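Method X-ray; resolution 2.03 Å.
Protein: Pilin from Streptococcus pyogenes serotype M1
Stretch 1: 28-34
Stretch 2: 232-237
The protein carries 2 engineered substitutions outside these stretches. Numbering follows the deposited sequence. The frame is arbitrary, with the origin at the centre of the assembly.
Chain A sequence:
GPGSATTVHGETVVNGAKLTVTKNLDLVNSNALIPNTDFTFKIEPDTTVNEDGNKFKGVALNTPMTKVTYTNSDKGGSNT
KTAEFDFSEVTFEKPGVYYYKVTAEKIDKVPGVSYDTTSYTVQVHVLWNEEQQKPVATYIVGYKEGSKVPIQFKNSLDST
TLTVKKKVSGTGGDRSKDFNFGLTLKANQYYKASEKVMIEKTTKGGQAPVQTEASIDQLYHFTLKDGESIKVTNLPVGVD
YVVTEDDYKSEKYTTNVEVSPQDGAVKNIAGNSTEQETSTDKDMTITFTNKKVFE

Stretch 1 (28-34) VNSNALI
Stretch 2, residues 232-237: VTNLPV

Residues 28–34 and 232–237 lie some 200 residues apart in one chain and meet across a small interface that buries 250 Å² in total. Stretch 1 has no regular helix or strand; its shape is set by a type I beta turn from N29 to A32. Stretch 2 turns a corner at T233 (-85/-15, chi1 p, CA-to-CB sideways) and N234 (-133/44), then continues as a short strand around L235 and P236. In register L33 stands across from P236, with L33 CA 6.7 Å from P236 CA; around the corner A32 CA comes nearer still, 5.6 Å from N234 CA. From A32 to I34 and from N234 to P236 the two chains run in roughly the same direction. V232 (-76/108) and V237 (-68/144), both chi1 t, are out of reach of stretch 1.

V28 (-59/-43, chi1 t) is exposed and makes no contact with stretch 2. The chain then extends at N29 (-111/117), whose CA-to-CB bond points toward stretch 2. With chi1 t and chi2 -22°, its amide serves both turn and interface. N29 OD1 accepts a hydrogen bond from N31 N at 2.8 Å, while N29 ND2 comes within 2.9 Å of T233 O, although the angle is too poor for a hydrogen bond. N29 ND2 also packs 3.7 Å from N234 CB.

S30 (-59/-23, chi1 p) and N31 (-91/11, chi1 m, chi2 -51°) occupy the central positions of the turn, which is closed by A32 N donating to N29 O at 2.8 Å. S30 stays clear of stretch 2. N31 and N234 point their CA-to-CB bonds toward each other's stretch, with N31 CB 4.1 Å from N234 ND2. N234 (chi1 p, chi2 -16°) makes the direct hydrogen bond: N234 ND2 donates to N31 O at 2.9 Å and a nearly linear 170°, while N234 OD1 is hydrogen-bonded elsewhere in the structure. Water 1 donates to T233 OG1 at 2.7 Å and accepts weak hydrogen bonds from N29 ND2 and N31 ND2, both at 3.4 Å.

Beyond the turn the backbone is extended. A32 (-59/143) directs its CB away from stretch 2, whereas L33 (-69/144, chi1 m, chi2 p) directs its own toward it. L33 CD1 lies 3.4 Å from N234 ND2, a van der Waals approach, and L33 CB lies 4.1 Å from P236 CG, an apolar contact with the C-gamma-exo ring of P236 (-70/155), whose CA-to-CB points toward stretch 1. Water 2 accepts from L33 N at 3.0 Å and donates to N234 O at 2.7 Å. L235 (-65/122, chi1 t, chi2 p) turns its CB away. I34 (-102/121, both chi angles m) is buried but out of reach.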

# COMPACT_ATOMS: atom_id res chain seq x y z
N VAL A 28 4.44 5.85 1.59
CA VAL A 28 5.49 6.35 2.49
C VAL A 28 6.85 6.40 1.77
O VAL A 28 7.60 7.39 1.89
CB VAL A 28 5.57 5.51 3.78
CG1 VAL A 28 6.72 6.00 4.69
CG2 VAL A 28 4.25 5.60 4.53
N ASN A 29 7.14 5.35 1.01
CA ASN A 29 8.33 5.31 0.16
C ASN A 29 7.89 5.35 -1.31
O ASN A 29 7.23 4.42 -1.76
CB ASN A 29 9.07 3.99 0.43
CG ASN A 29 10.33 3.82 -0.42
OD1 ASN A 29 10.47 4.43 -1.49
ND2 ASN A 29 11.25 2.97 0.06
N SER A 30 8.27 6.38 -2.05
CA SER A 30 7.81 6.56 -3.43
C SER A 30 8.16 5.39 -4.36
O SER A 30 7.50 5.17 -5.39
CB SER A 30 8.34 7.87 -4.02
OG SER A 30 9.75 7.92 -3.88
N ASN A 31 9.18 4.63 -3.98
CA ASN A 31 9.60 3.47 -4.77
C ASN A 31 8.90 2.18 -4.33
O ASN A 31 9.28 1.10 -4.75
CB ASN A 31 11.11 3.29 -4.66
CG ASN A 31 11.89 4.41 -5.32
OD1 ASN A 31 11.64 4.75 -6.48
ND2 ASN A 31 12.85 4.97 -4.59
N ALA A 32 7.87 2.29 -3.50
CA ALA A 32 7.20 1.09 -2.97
C ALA A 32 6.65 0.21 -4.07
O ALA A 32 6.15 0.72 -5.08
CB ALA A 32 6.08 1.48 -2.00
N LEU A 33 6.74 -1.10 -3.87
CA LEU A 33 5.96 -2.08 -4.63
C LEU A 33 4.48 -1.99 -4.26
O LEU A 33 4.14 -1.70 -3.10
CB LEU A 33 6.49 -3.50 -4.39
CG LEU A 33 7.82 -3.92 -5.05
CD1 LEU A 33 9.01 -3.22 -4.41
CD2 LEU A 33 7.97 -5.42 -4.96
N ILE A 34 3.60 -2.19 -5.25
CA ILE A 34 2.14 -2.04 -5.05
C ILE A 34 1.56 -3.45 -4.91
O ILE A 34 1.71 -4.27 -5.80
CB ILE A 34 1.46 -1.27 -6.25
CG1 ILE A 34 2.10 0.11 -6.48
CG2 ILE A 34 -0.06 -1.17 -6.08
CD1 ILE A 34 2.08 1.05 -5.25
N VAL A 232 18.12 -3.28 1.57
CA VAL A 232 16.95 -3.38 0.72
C VAL A 232 16.10 -2.15 1.10
O VAL A 232 15.58 -2.07 2.21
CB VAL A 232 16.21 -4.70 0.98
CG1 VAL A 232 14.98 -4.86 0.05
CG2 VAL A 232 17.14 -5.87 0.80
N THR A 233 16.03 -1.17 0.21
CA THR A 233 15.44 0.12 0.57
C THR A 233 13.91 0.21 0.42
O THR A 233 13.30 1.13 0.95
CB THR A 233 16.06 1.28 -0.24
OG1 THR A 233 15.77 1.11 -1.64
CG2 THR A 233 17.55 1.31 -0.05
N ASN A 234 13.32 -0.74 -0.30
CA ASN A 234 11.84 -0.77 -0.47
C ASN A 234 11.25 -2.15 -0.23
O ASN A 234 10.44 -2.64 -1.00
CB ASN A 234 11.43 -0.20 -1.84
CG ASN A 234 11.97 -1.02 -3.02
OD1 ASN A 234 12.87 -1.83 -2.87
ND2 ASN A 234 11.39 -0.79 -4.21
N LEU A 235 11.71 -2.83 0.83
CA LEU A 235 11.17 -4.14 1.19
C LEU A 235 9.70 -4.00 1.61
O LEU A 235 9.39 -3.25 2.53
CB LEU A 235 11.97 -4.73 2.35
CG LEU A 235 11.58 -6.13 2.84
CD1 LEU A 235 11.82 -7.17 1.77
CD2 LEU A 235 12.38 -6.47 4.10
N PRO A 236 8.78 -4.71 0.93
CA PRO A 236 7.41 -4.58 1.42
C PRO A 236 7.17 -5.23 2.79
O PRO A 236 7.87 -6.18 3.17
CB PRO A 236 6.56 -5.25 0.33
CG PRO A 236 7.46 -5.41 -0.86
CD PRO A 236 8.86 -5.50 -0.32
N VAL A 237 6.17 -4.72 3.50
CA VAL A 237 5.70 -5.35 4.73
C VAL A 237 5.03 -6.69 4.43
O VAL A 237 4.34 -6.84 3.42
CB VAL A 237 4.69 -4.43 5.49
CG1 VAL A 237 4.22 -5.09 6.80
CG2 VAL A 237 5.32 -3.09 5.82
O HOH W 1 13.56 2.43 -2.41
O HOH W 2 7.99 -1.54 -1.19